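Local coordinates for probable outer membrane protein (Pseudomonas aeruginosa, PDB 3DWO) that probably carries long-chain fatty acids or similar hydrophobic compounds across the outer membrane through a beta barrel, at residues A[313-317]-A[328-333]; A[232-238]-A[281-287]; A[57-63]-A[423-429]; A[85-91]-A[125-131]. Numbering follows the deposited sequence.

From the N terminus, residues 57-63 open contact 3, whose partner comes only at 423-429, so contacts 4, 2 and 1 are all nested inside the loop it closes. Those three follow one another in series and none cross: contact 4 closes at 125-131, contact 2 at 281-287, contact 1 at 328-333. Contact 3 seals the barrel by pairing its first strand with its last. Contact 4 joins two loops beside that seam and touches it, K131 NZ lying 2.9 Å from G60 O. On another part of the barrel, contact 2 pairs strand 226-248 with the irregular stretch before strand 287-295, and F314 of contact 1, a hairpin base, packs on its L282.

Contact 1: A[313-317]-A[328-333]; sequences SFQDL and SIPYTY. With C8E ((hydroxyethyloxy)tri(ethyloxy)octane), chain D.
Two antiparallel segments form the base of a beta hairpin. L317 and I329 form a hydrogen-bonded pair (L317 N to I329 O and I329 N to L317 O, both 2.8 Å), and D316 faces P330 as a non-hydrogen-bonded pair. Beyond this the register slips as in a beta bulge: Q315 O accepts from both Y331 N and T332 N, each at 2.9 Å. F314, the centre of an inverse gamma turn, receives Y333 N on its O at 3.0 Å. Its ring (chi1 t) drives an edge into the face of Y333 (centroids 4.6 Å apart, planes at 72°), while Y331 lies nearly parallel, slid aside. L317 CB abuts the Y331 ring edge, 3.5 Å from Y331 CE2. The octyl chain of detergent C8E lies against this aromatic cluster, its C3 3.4 Å from Y331 CE1 and 2.9 Å from Y333 OH. The hairpin, a separate two-stranded sheet, is inserted in sequence between barrel strands 300-309 and 336-346; F314 packs on L282, and Y331 OH hydrogen-bonds D370 and R372.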
# COMPACT_ATOMS: atom_id res chain seq x y z
N SER A 313 -6.24 2.23 12.37
CA SER A 313 -7.17 3.26 11.94
C SER A 313 -7.99 2.77 10.75
O SER A 313 -9.07 3.30 10.48
CB SER A 313 -6.42 4.55 11.58
OG SER A 313 -5.63 4.39 10.41
N PHE A 314 -7.50 1.76 10.04
CA PHE A 314 -8.25 1.22 8.91
C PHE A 314 -9.24 0.18 9.44
O PHE A 314 -8.98 -1.03 9.41
CB PHE A 314 -7.32 0.57 7.88
CG PHE A 314 -8.02 0.18 6.61
CD1 PHE A 314 -8.67 1.14 5.84
CD2 PHE A 314 -8.05 -1.15 6.20
CE1 PHE A 314 -9.34 0.78 4.67
CE2 PHE A 314 -8.72 -1.52 5.03
CZ PHE A 314 -9.36 -0.56 4.26
N GLN A 315 -10.37 0.66 9.95
CA GLN A 315 -11.40 -0.19 10.51
C GLN A 315 -12.37 -0.70 9.46
O GLN A 315 -12.86 -1.82 9.55
CB GLN A 315 -12.17 0.59 11.58
CG GLN A 315 -11.40 0.76 12.89
CD GLN A 315 -11.21 -0.57 13.60
OE1 GLN A 315 -12.16 -1.31 13.80
NE2 GLN A 315 -9.97 -0.89 13.97
N ASP A 316 -12.65 0.12 8.45
CA ASP A 316 -13.57 -0.28 7.40
C ASP A 316 -13.42 0.53 6.12
O ASP A 316 -12.78 1.59 6.12
CB ASP A 316 -15.01 -0.14 7.90
CG ASP A 316 -15.37 1.30 8.20
OD1 ASP A 316 -14.60 1.98 8.92
OD2 ASP A 316 -16.42 1.76 7.72
N LEU A 317 -14.00 0.03 5.04
CA LEU A 317 -13.97 0.72 3.76
C LEU A 317 -15.43 1.01 3.51
O LEU A 317 -16.23 0.09 3.29
CB LEU A 317 -13.44 -0.20 2.65
CG LEU A 317 -12.42 0.36 1.64
CD1 LEU A 317 -12.50 -0.45 0.36
CD2 LEU A 317 -12.68 1.83 1.34
N SER A 328 -20.77 -0.63 3.58
CA SER A 328 -19.64 -0.50 4.48
C SER A 328 -19.03 -1.89 4.69
O SER A 328 -19.71 -2.81 5.11
CB SER A 328 -20.09 0.09 5.82
OG SER A 328 -18.96 0.41 6.62
N ILE A 329 -17.75 -2.02 4.38
CA ILE A 329 -17.05 -3.30 4.52
C ILE A 329 -16.02 -3.24 5.65
O ILE A 329 -15.05 -2.48 5.59
CB ILE A 329 -16.34 -3.66 3.19
CG1 ILE A 329 -17.37 -3.67 2.06
CG2 ILE A 329 -15.66 -5.02 3.30
CD1 ILE A 329 -16.77 -3.86 0.68
N PRO A 330 -16.22 -4.05 6.70
CA PRO A 330 -15.27 -4.04 7.81
C PRO A 330 -13.96 -4.73 7.46
O PRO A 330 -13.95 -5.74 6.76
CB PRO A 330 -16.02 -4.78 8.92
CG PRO A 330 -17.47 -4.57 8.56
CD PRO A 330 -17.45 -4.77 7.07
N TYR A 331 -12.85 -4.18 7.94
CA TYR A 331 -11.55 -4.77 7.68
C TYR A 331 -10.79 -4.91 8.99
O TYR A 331 -9.97 -5.82 9.13
CB TYR A 331 -10.78 -3.92 6.67
CG TYR A 331 -11.19 -4.20 5.25
CD1 TYR A 331 -11.00 -5.46 4.68
CD2 TYR A 331 -11.79 -3.21 4.46
CE1 TYR A 331 -11.39 -5.74 3.37
CE2 TYR A 331 -12.18 -3.48 3.14
CZ TYR A 331 -11.98 -4.74 2.60
OH TYR A 331 -12.35 -5.00 1.30
N THR A 332 -11.06 -4.02 9.93
CA THR A 332 -10.43 -4.02 11.25
C THR A 332 -8.96 -4.43 11.27
O THR A 332 -8.58 -5.38 11.95
CB THR A 332 -11.20 -4.94 12.22
OG1 THR A 332 -11.35 -6.24 11.62
CG2 THR A 332 -12.59 -4.38 12.51
N TYR A 333 -8.13 -3.71 10.52
CA TYR A 333 -6.70 -3.97 10.48
C TYR A 333 -6.09 -3.84 11.87
O TYR A 333 -6.61 -3.09 12.70
CB TYR A 333 -6.01 -2.97 9.55
CG TYR A 333 -5.99 -3.35 8.09
CD1 TYR A 333 -6.93 -4.23 7.55
CD2 TYR A 333 -5.03 -2.80 7.24
CE1 TYR A 333 -6.90 -4.57 6.19
CE2 TYR A 333 -5.00 -3.13 5.89
CZ TYR A 333 -5.93 -4.01 5.37
OH TYR A 333 -5.86 -4.34 4.04
C1 C8E D . -7.57 -6.93 3.25
C2 C8E D . -8.19 -6.15 2.19
C3 C8E D . -8.28 -4.72 2.43
C4 C8E D . -8.83 -4.12 1.23
C5 C8E D . -8.48 -2.68 1.21
C6 C8E D . -8.59 -2.15 -0.14
C7 C8E D . -8.76 -0.74 0.16
C8 C8E D . -8.00 0.06 -0.84
O9 C8E D . -8.48 1.16 -1.60
C10 C8E D . -9.58 0.96 -2.47
C11 C8E D . -9.84 2.30 -3.10
O12 C8E D . -10.88 2.99 -2.40
C13 C8E D . -12.13 3.19 -3.13
C14 C8E D . -13.30 2.16 -3.26
O15 C8E D . -14.73 2.30 -3.03
C16 C8E D . -15.10 1.98 -1.67
C17 C8E D . -15.45 0.50 -1.42
O18 C8E D . -15.77 -0.42 -2.48
C19 C8E D . -17.19 -0.47 -2.80
C20 C8E D . -18.03 -1.80 -2.76
O21 C8E D . -18.19 -2.56 -3.97

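Contact 2: A[232-238]-A[281-287]. With SO4 (sulfate ion), chain B.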
# COMPACT_ATOMS: atom_id res chain seq x y z
N TYR A 232 8.28 10.25 13.57
CA TYR A 232 6.85 10.06 13.65
C TYR A 232 6.14 10.71 12.47
O TYR A 232 6.36 11.89 12.17
CB TYR A 232 6.29 10.65 14.95
CG TYR A 232 4.81 10.42 15.10
CD1 TYR A 232 4.32 9.17 15.45
CD2 TYR A 232 3.89 11.44 14.85
CE1 TYR A 232 2.94 8.93 15.55
CE2 TYR A 232 2.52 11.22 14.94
CZ TYR A 232 2.06 9.96 15.29
OH TYR A 232 0.71 9.73 15.39
N HIS A 233 5.30 9.93 11.81
CA HIS A 233 4.51 10.40 10.68
C HIS A 233 3.06 10.30 11.12
O HIS A 233 2.55 9.20 11.37
CB HIS A 233 4.77 9.55 9.43
CG HIS A 233 6.08 9.84 8.77
ND1 HIS A 233 7.29 9.51 9.34
CD2 HIS A 233 6.37 10.47 7.61
CE1 HIS A 233 8.27 9.93 8.55
NE2 HIS A 233 7.73 10.51 7.50
N ALA A 234 2.39 11.44 11.22
CA ALA A 234 1.01 11.46 11.66
C ALA A 234 0.08 10.91 10.59
O ALA A 234 0.41 10.92 9.40
CB ALA A 234 0.60 12.90 12.03
N LYS A 235 -1.07 10.41 11.01
CA LYS A 235 -2.06 9.88 10.09
C LYS A 235 -2.49 11.02 9.17
O LYS A 235 -2.61 12.16 9.61
CB LYS A 235 -3.28 9.35 10.84
CG LYS A 235 -4.41 8.92 9.93
CD LYS A 235 -5.47 8.16 10.69
CE LYS A 235 -6.14 9.03 11.73
NZ LYS A 235 -7.05 8.22 12.58
N ILE A 236 -2.73 10.70 7.90
CA ILE A 236 -3.15 11.72 6.96
C ILE A 236 -4.62 11.51 6.59
O ILE A 236 -4.98 10.52 5.94
CB ILE A 236 -2.29 11.67 5.67
CG1 ILE A 236 -0.81 11.80 6.02
CG2 ILE A 236 -2.71 12.79 4.72
CD1 ILE A 236 0.12 11.80 4.81
N ARG A 237 -5.47 12.43 7.05
CA ARG A 237 -6.90 12.38 6.76
C ARG A 237 -7.00 12.40 5.24
O ARG A 237 -6.44 13.28 4.58
CB ARG A 237 -7.61 13.58 7.37
CG ARG A 237 -7.53 13.62 8.88
CD ARG A 237 -8.89 13.40 9.52
NE ARG A 237 -9.31 12.00 9.53
CZ ARG A 237 -10.57 11.60 9.66
NH1 ARG A 237 -11.54 12.50 9.78
NH2 ARG A 237 -10.86 10.30 9.67
N ASN A 238 -7.74 11.44 4.69
CA ASN A 238 -7.81 11.31 3.25
C ASN A 238 -9.17 10.79 2.76
O ASN A 238 -9.38 9.58 2.67
CB ASN A 238 -6.65 10.38 2.84
CG ASN A 238 -6.40 10.35 1.35
OD1 ASN A 238 -6.64 11.32 0.63
ND2 ASN A 238 -5.87 9.23 0.89
N ARG A 281 -13.43 7.20 2.69
CA ARG A 281 -12.27 7.59 3.48
C ARG A 281 -11.22 6.50 3.37
O ARG A 281 -11.54 5.31 3.36
CB ARG A 281 -12.61 7.76 4.97
CG ARG A 281 -13.53 8.92 5.30
CD ARG A 281 -13.28 9.38 6.73
NE ARG A 281 -12.01 10.09 6.84
CZ ARG A 281 -11.87 11.39 6.62
NH1 ARG A 281 -12.92 12.14 6.30
NH2 ARG A 281 -10.66 11.95 6.70
N LEU A 282 -9.96 6.91 3.28
CA LEU A 282 -8.84 5.98 3.20
C LEU A 282 -7.64 6.72 3.78
O LEU A 282 -6.68 7.04 3.07
CB LEU A 282 -8.59 5.58 1.74
CG LEU A 282 -7.81 4.29 1.40
CD1 LEU A 282 -6.40 4.39 1.92
CD2 LEU A 282 -8.50 3.09 2.02
N ASP A 283 -7.71 7.02 5.07
CA ASP A 283 -6.64 7.74 5.75
C ASP A 283 -5.32 6.98 5.70
O ASP A 283 -5.29 5.76 5.89
CB ASP A 283 -7.00 8.00 7.22
CG ASP A 283 -8.22 8.89 7.39
OD1 ASP A 283 -8.62 9.58 6.42
OD2 ASP A 283 -8.77 8.91 8.51
N ILE A 284 -4.23 7.70 5.45
CA ILE A 284 -2.92 7.08 5.42
C ILE A 284 -2.54 6.92 6.88
O ILE A 284 -2.42 7.90 7.62
CB ILE A 284 -1.91 7.98 4.69
CG1 ILE A 284 -2.42 8.28 3.28
CG2 ILE A 284 -0.55 7.28 4.60
CD1 ILE A 284 -1.52 9.19 2.46
N PRO A 285 -2.35 5.67 7.34
CA PRO A 285 -1.99 5.38 8.73
C PRO A 285 -0.74 6.05 9.28
O PRO A 285 0.24 6.26 8.58
CB PRO A 285 -1.90 3.86 8.75
CG PRO A 285 -1.46 3.53 7.37
CD PRO A 285 -2.30 4.44 6.52
N ALA A 286 -0.81 6.40 10.56
CA ALA A 286 0.30 7.02 11.27
C ALA A 286 1.30 5.91 11.59
O ALA A 286 0.92 4.75 11.69
CB ALA A 286 -0.19 7.66 12.56
N TYR A 287 2.57 6.27 11.71
CA TYR A 287 3.57 5.29 12.07
C TYR A 287 4.78 5.97 12.69
O TYR A 287 5.02 7.15 12.48
CB TYR A 287 4.00 4.47 10.85
CG TYR A 287 4.65 5.25 9.73
CD1 TYR A 287 3.87 5.84 8.73
CD2 TYR A 287 6.03 5.35 9.64
CE1 TYR A 287 4.46 6.51 7.66
CE2 TYR A 287 6.64 6.02 8.58
CZ TYR A 287 5.85 6.59 7.59
OH TYR A 287 6.44 7.23 6.52
S SO4 B . -16.73 10.69 6.34
O1 SO4 B . -17.68 11.20 7.36
O2 SO4 B . -16.25 9.36 6.76
O3 SO4 B . -15.60 11.63 6.23
O4 SO4 B . -17.41 10.57 5.04
O HOH W 1 1.49 8.78 7.66
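The two segments form an antiparallel barrel-strand pairing, 172° apart end to end, with an irregular interruption between two hydrogen-bonded pairs. H233 and Y287 exchange bonds of 2.9 Å (H233 N to Y287 O, Y287 N to H233 O). I236 N donates to I284 O at 2.8 Å, and I284 N to I236 O at 3.0 Å. Between the pairs a water bridges A234 O and P285 O, 3.0 Å from each. H233 CB sits over the Y287 ring face, and the I236 and I284 CB atoms meet at 3.8 Å. D283 offsets the like charges of the flat-stacked R237 and R281 guanidiniums (3.3 Å between centres): salt bridges join OD2 to R237 NH2 (2.8 Å) and OD1 to R281 NH2 (3.1 Å), and OD1 accepts from N238 N (2.7 Å). R281 NH1 donates to O3 of a sulfate (2.7 Å), probably from the crystallisation liquor. Here strand 275-281 gives way to 287-295; I236 packs on I165 of strand 158-177 and L282 on M120 of strand 110-125.

Contact 3: A[57-63]-A[423-429]; sequences KYNGDAY and RLDGRAT
Eight backbone hydrogen bonds, in four reciprocal pairs, zip these antiparallel strands together in unbroken register: K57 with T429, N59 with R427, D61 with D425 and Y63 with R423. D61 N lies 2.9 Å from D425 O. R423 N lies 3.1 Å from Y63 O. Y58-A428, G60-G426 and A62-L424 alternate with them as non-hydrogen-bonded pairs. Y58 OH donates to D61 O at 2.6 Å within its own segment, and a water joins D61 OD2, D425 OD1 and Y63 OH at 2.5, 2.6 and 2.5 Å. D425 and R427 also form salt bridges to K412 and E408. The chain turns a corner at G60, so strand 57-59 makes 155° with strand 423-429 and strand 61-63 makes 175°. There the two glycine CA atoms close to 3.8 Å; a CB on G60 would strike G426 CA, and one on G426 would strike Y58 OH and N59 O. On the face carrying Y63 (chi1 m), the R423 guanidinium (chi1 p) lies flat over the ring as an off-centre cation-pi pair, CZ 4.3 Å from the centroid. On the opposite face A62 CB meets L424 CD2 at 3.8 Å, and W130 packs edge-to-face with Y58. This seam closes the barrel, first strand to last; its chemistry is divided, with charged and hydrated groups along one face and buried, largely apolar side chains along the other.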
# COMPACT_ATOMS: atom_id res chain seq x y z
N LYS A 57 -1.71 -15.11 -6.42
CA LYS A 57 -2.56 -16.19 -6.88
C LYS A 57 -3.49 -16.72 -5.78
O LYS A 57 -3.22 -16.59 -4.59
CB LYS A 57 -1.71 -17.36 -7.39
CG LYS A 57 -0.96 -17.08 -8.68
CD LYS A 57 -0.18 -18.32 -9.07
CE LYS A 57 0.76 -18.07 -10.25
NZ LYS A 57 1.61 -19.27 -10.50
N TYR A 58 -4.58 -17.34 -6.22
CA TYR A 58 -5.57 -17.90 -5.32
C TYR A 58 -5.76 -19.36 -5.67
O TYR A 58 -5.72 -19.74 -6.84
CB TYR A 58 -6.90 -17.18 -5.47
CG TYR A 58 -8.03 -17.73 -4.61
CD1 TYR A 58 -8.98 -18.61 -5.14
CD2 TYR A 58 -8.16 -17.34 -3.28
CE1 TYR A 58 -10.04 -19.09 -4.34
CE2 TYR A 58 -9.21 -17.81 -2.49
CZ TYR A 58 -10.14 -18.68 -3.02
OH TYR A 58 -11.18 -19.12 -2.21
N ASN A 59 -5.98 -20.18 -4.65
CA ASN A 59 -6.23 -21.59 -4.84
C ASN A 59 -7.31 -21.90 -3.81
O ASN A 59 -7.10 -21.71 -2.62
CB ASN A 59 -4.96 -22.40 -4.56
CG ASN A 59 -4.95 -23.73 -5.29
OD1 ASN A 59 -4.68 -23.79 -6.50
ND2 ASN A 59 -5.26 -24.81 -4.57
N GLY A 60 -8.48 -22.34 -4.26
CA GLY A 60 -9.54 -22.63 -3.32
C GLY A 60 -10.93 -22.63 -3.92
O GLY A 60 -11.10 -22.75 -5.13
N ASP A 61 -11.92 -22.47 -3.05
CA ASP A 61 -13.32 -22.50 -3.45
C ASP A 61 -14.04 -21.19 -3.17
O ASP A 61 -13.52 -20.32 -2.47
CB ASP A 61 -14.05 -23.62 -2.71
CG ASP A 61 -13.30 -24.95 -2.76
OD1 ASP A 61 -12.90 -25.35 -3.88
OD2 ASP A 61 -13.13 -25.59 -1.70
N ALA A 62 -15.24 -21.09 -3.72
CA ALA A 62 -16.11 -19.93 -3.54
C ALA A 62 -17.53 -20.49 -3.60
O ALA A 62 -17.81 -21.42 -4.37
CB ALA A 62 -15.89 -18.92 -4.66
N TYR A 63 -18.42 -19.93 -2.78
CA TYR A 63 -19.81 -20.38 -2.72
C TYR A 63 -20.79 -19.22 -2.78
O TYR A 63 -20.45 -18.10 -2.40
CB TYR A 63 -20.06 -21.14 -1.41
CG TYR A 63 -19.12 -22.31 -1.17
CD1 TYR A 63 -17.86 -22.11 -0.59
CD2 TYR A 63 -19.50 -23.60 -1.52
CE1 TYR A 63 -17.00 -23.19 -0.36
CE2 TYR A 63 -18.64 -24.69 -1.30
CZ TYR A 63 -17.40 -24.47 -0.72
OH TYR A 63 -16.58 -25.55 -0.50
N ARG A 423 -19.29 -16.64 0.07
CA ARG A 423 -18.11 -16.79 0.91
C ARG A 423 -16.98 -17.52 0.20
O ARG A 423 -17.20 -18.32 -0.71
CB ARG A 423 -18.45 -17.55 2.20
CG ARG A 423 -18.63 -19.04 2.04
CD ARG A 423 -18.92 -19.69 3.40
NE ARG A 423 -19.30 -21.09 3.27
CZ ARG A 423 -18.45 -22.09 3.10
NH1 ARG A 423 -17.14 -21.86 3.06
NH2 ARG A 423 -18.90 -23.33 2.97
N LEU A 424 -15.75 -17.24 0.63
CA LEU A 424 -14.58 -17.87 0.05
C LEU A 424 -13.99 -18.87 1.04
O LEU A 424 -14.17 -18.75 2.25
CB LEU A 424 -13.52 -16.81 -0.28
CG LEU A 424 -13.92 -15.65 -1.20
CD1 LEU A 424 -12.78 -14.66 -1.30
CD2 LEU A 424 -14.29 -16.18 -2.58
N ASP A 425 -13.29 -19.87 0.51
CA ASP A 425 -12.63 -20.86 1.35
C ASP A 425 -11.40 -21.31 0.58
O ASP A 425 -11.47 -22.24 -0.22
CB ASP A 425 -13.52 -22.06 1.63
CG ASP A 425 -12.86 -23.07 2.55
OD1 ASP A 425 -13.39 -24.19 2.68
OD2 ASP A 425 -11.81 -22.73 3.13
N GLY A 426 -10.28 -20.62 0.80
CA GLY A 426 -9.06 -20.96 0.10
C GLY A 426 -7.87 -20.21 0.65
O GLY A 426 -7.89 -19.76 1.80
N ARG A 427 -6.83 -20.07 -0.15
CA ARG A 427 -5.63 -19.37 0.29
C ARG A 427 -4.93 -18.63 -0.84
O ARG A 427 -4.98 -19.04 -2.00
CB ARG A 427 -4.67 -20.35 0.95
CG ARG A 427 -4.53 -21.66 0.22
CD ARG A 427 -3.94 -22.73 1.11
NE ARG A 427 -4.55 -22.75 2.44
CZ ARG A 427 -4.04 -22.13 3.51
NH1 ARG A 427 -2.90 -21.45 3.41
NH2 ARG A 427 -4.67 -22.19 4.68
N ALA A 428 -4.28 -17.54 -0.48
CA ALA A 428 -3.56 -16.73 -1.44
C ALA A 428 -2.08 -16.95 -1.28
O ALA A 428 -1.57 -17.06 -0.16
CB ALA A 428 -3.90 -15.26 -1.25
N THR A 429 -1.39 -17.03 -2.41
CA THR A 429 0.05 -17.21 -2.41
C THR A 429 0.60 -16.00 -3.14
O THR A 429 0.19 -15.71 -4.26
CB THR A 429 0.46 -18.48 -3.15
OG1 THR A 429 -0.00 -19.63 -2.42
CG2 THR A 429 1.98 -18.55 -3.27
O HOH W 2 -14.28 -25.37 0.52

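Contact 4: A[85-91]-A[125-131]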
# COMPACT_ATOMS: atom_id res chain seq x y z
N THR A 85 -16.19 -20.70 -14.91
CA THR A 85 -15.49 -19.78 -14.03
C THR A 85 -14.05 -20.24 -13.91
O THR A 85 -13.64 -21.15 -14.62
CB THR A 85 -16.18 -19.69 -12.64
OG1 THR A 85 -15.54 -18.67 -11.86
CG2 THR A 85 -16.10 -21.02 -11.90
N ASN A 86 -13.27 -19.62 -13.03
CA ASN A 86 -11.86 -19.98 -12.90
C ASN A 86 -11.28 -19.49 -11.58
O ASN A 86 -11.98 -18.87 -10.78
CB ASN A 86 -11.08 -19.37 -14.07
CG ASN A 86 -11.19 -17.85 -14.10
OD1 ASN A 86 -10.67 -17.17 -13.22
ND2 ASN A 86 -11.87 -17.32 -15.10
N ASP A 87 -9.99 -19.76 -11.37
CA ASP A 87 -9.30 -19.39 -10.14
C ASP A 87 -8.79 -17.96 -10.04
O ASP A 87 -8.08 -17.62 -9.10
CB ASP A 87 -8.13 -20.35 -9.89
CG ASP A 87 -7.00 -20.17 -10.90
OD1 ASP A 87 -6.01 -20.93 -10.81
OD2 ASP A 87 -7.08 -19.28 -11.78
N GLY A 88 -9.13 -17.12 -11.01
CA GLY A 88 -8.68 -15.74 -10.96
C GLY A 88 -7.42 -15.46 -11.77
O GLY A 88 -7.18 -14.32 -12.15
N GLY A 89 -6.63 -16.49 -12.03
CA GLY A 89 -5.40 -16.31 -12.79
C GLY A 89 -4.35 -15.57 -11.98
O GLY A 89 -4.42 -15.51 -10.75
N GLN A 90 -3.37 -15.01 -12.68
CA GLN A 90 -2.30 -14.24 -12.05
C GLN A 90 -2.80 -12.80 -11.85
O GLN A 90 -2.97 -12.05 -12.81
CB GLN A 90 -1.06 -14.28 -12.95
CG GLN A 90 0.02 -13.28 -12.60
CD GLN A 90 0.55 -13.46 -11.19
OE1 GLN A 90 0.58 -12.51 -10.42
NE2 GLN A 90 0.95 -14.68 -10.86
N ALA A 91 -3.03 -12.41 -10.60
CA ALA A 91 -3.55 -11.09 -10.27
C ALA A 91 -2.47 -10.06 -9.93
O ALA A 91 -2.79 -8.91 -9.59
CB ALA A 91 -4.55 -11.21 -9.11
N THR A 125 -5.58 -7.64 -9.89
CA THR A 125 -6.59 -7.72 -10.93
C THR A 125 -6.92 -9.18 -11.23
O THR A 125 -6.13 -9.89 -11.85
CB THR A 125 -6.13 -7.01 -12.24
OG1 THR A 125 -4.91 -7.61 -12.71
CG2 THR A 125 -5.87 -5.54 -11.98
N TRP A 126 -8.08 -9.63 -10.78
CA TRP A 126 -8.50 -11.00 -11.00
C TRP A 126 -9.34 -11.08 -12.26
O TRP A 126 -10.03 -10.12 -12.62
CB TRP A 126 -9.33 -11.51 -9.82
CG TRP A 126 -8.65 -11.35 -8.49
CD1 TRP A 126 -8.73 -10.28 -7.65
CD2 TRP A 126 -7.74 -12.27 -7.88
NE1 TRP A 126 -7.92 -10.48 -6.55
CE2 TRP A 126 -7.30 -11.69 -6.67
CE3 TRP A 126 -7.25 -13.54 -8.25
CZ2 TRP A 126 -6.39 -12.33 -5.81
CZ3 TRP A 126 -6.34 -14.18 -7.39
CH2 TRP A 126 -5.92 -13.57 -6.19
N ASP A 127 -9.29 -12.22 -12.94
CA ASP A 127 -10.07 -12.41 -14.15
C ASP A 127 -11.51 -12.06 -13.77
O ASP A 127 -12.03 -12.55 -12.77
CB ASP A 127 -9.96 -13.86 -14.61
CG ASP A 127 -10.74 -14.12 -15.88
OD1 ASP A 127 -11.97 -14.32 -15.81
OD2 ASP A 127 -10.11 -14.12 -16.96
N PRO A 128 -12.18 -11.22 -14.57
CA PRO A 128 -13.56 -10.76 -14.35
C PRO A 128 -14.61 -11.82 -14.07
O PRO A 128 -15.58 -11.57 -13.37
CB PRO A 128 -13.87 -9.99 -15.64
CG PRO A 128 -12.53 -9.46 -16.03
CD PRO A 128 -11.65 -10.66 -15.82
N ASN A 129 -14.43 -13.01 -14.62
CA ASN A 129 -15.40 -14.05 -14.40
C ASN A 129 -14.94 -15.14 -13.43
O ASN A 129 -15.51 -16.23 -13.42
CB ASN A 129 -15.81 -14.68 -15.73
CG ASN A 129 -17.28 -15.04 -15.78
OD1 ASN A 129 -18.14 -14.17 -15.59
ND2 ASN A 129 -17.58 -16.31 -16.01
N TRP A 130 -13.94 -14.83 -12.61
CA TRP A 130 -13.44 -15.81 -11.66
C TRP A 130 -14.44 -16.09 -10.53
O TRP A 130 -15.36 -15.31 -10.29
CB TRP A 130 -12.07 -15.40 -11.09
CG TRP A 130 -12.07 -14.41 -9.95
CD1 TRP A 130 -12.57 -13.13 -9.96
CD2 TRP A 130 -11.49 -14.60 -8.66
NE1 TRP A 130 -12.32 -12.52 -8.76
CE2 TRP A 130 -11.66 -13.40 -7.94
CE3 TRP A 130 -10.84 -15.68 -8.04
CZ2 TRP A 130 -11.21 -13.24 -6.62
CZ3 TRP A 130 -10.38 -15.52 -6.73
CH2 TRP A 130 -10.57 -14.31 -6.03
N LYS A 131 -14.25 -17.22 -9.85
CA LYS A 131 -15.14 -17.66 -8.78
C LYS A 131 -15.29 -16.70 -7.61
O LYS A 131 -16.26 -16.77 -6.87
CB LYS A 131 -14.67 -19.02 -8.26
CG LYS A 131 -13.35 -18.98 -7.49
CD LYS A 131 -12.94 -20.38 -7.03
CE LYS A 131 -12.56 -21.27 -8.21
NZ LYS A 131 -12.19 -22.65 -7.78
O HOH W 3 -2.69 -9.54 -13.27
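Three Asx turns crowd into this meeting of two irregular loops. N86 OD1 accepts from G88 N (2.7 Å), D87 OD2 from G89 N (2.8 Å) and D127 OD1 from N129 N (3.0 Å), the last within a type I beta turn from D127 to W130. N86 ND2 also gives D127 OD1 a hydrogen bond of 3.1 Å. Backbone bonds link the loops at intervals: K131 N to N86 O (3.0 Å), D127 N to G88 O (3.1 Å) and T125 N to A91 O (3.1 Å); T85 OG1 adds one to N129 O (2.9 Å). G88, at positive phi, lets the chain pack closely on the CE3 rims of W126 and W130, where a CB would clash with both. The loops follow barrel strands 44-63 and 110-125 beside the seam, where K131 NZ binds G60 O and W130 packs edge-to-face with Y58. W126, whose NE1 donates to P371 O, receives a CH-pi contact: A91 CB stands 3.5 Å above the centroid of its six-membered ring.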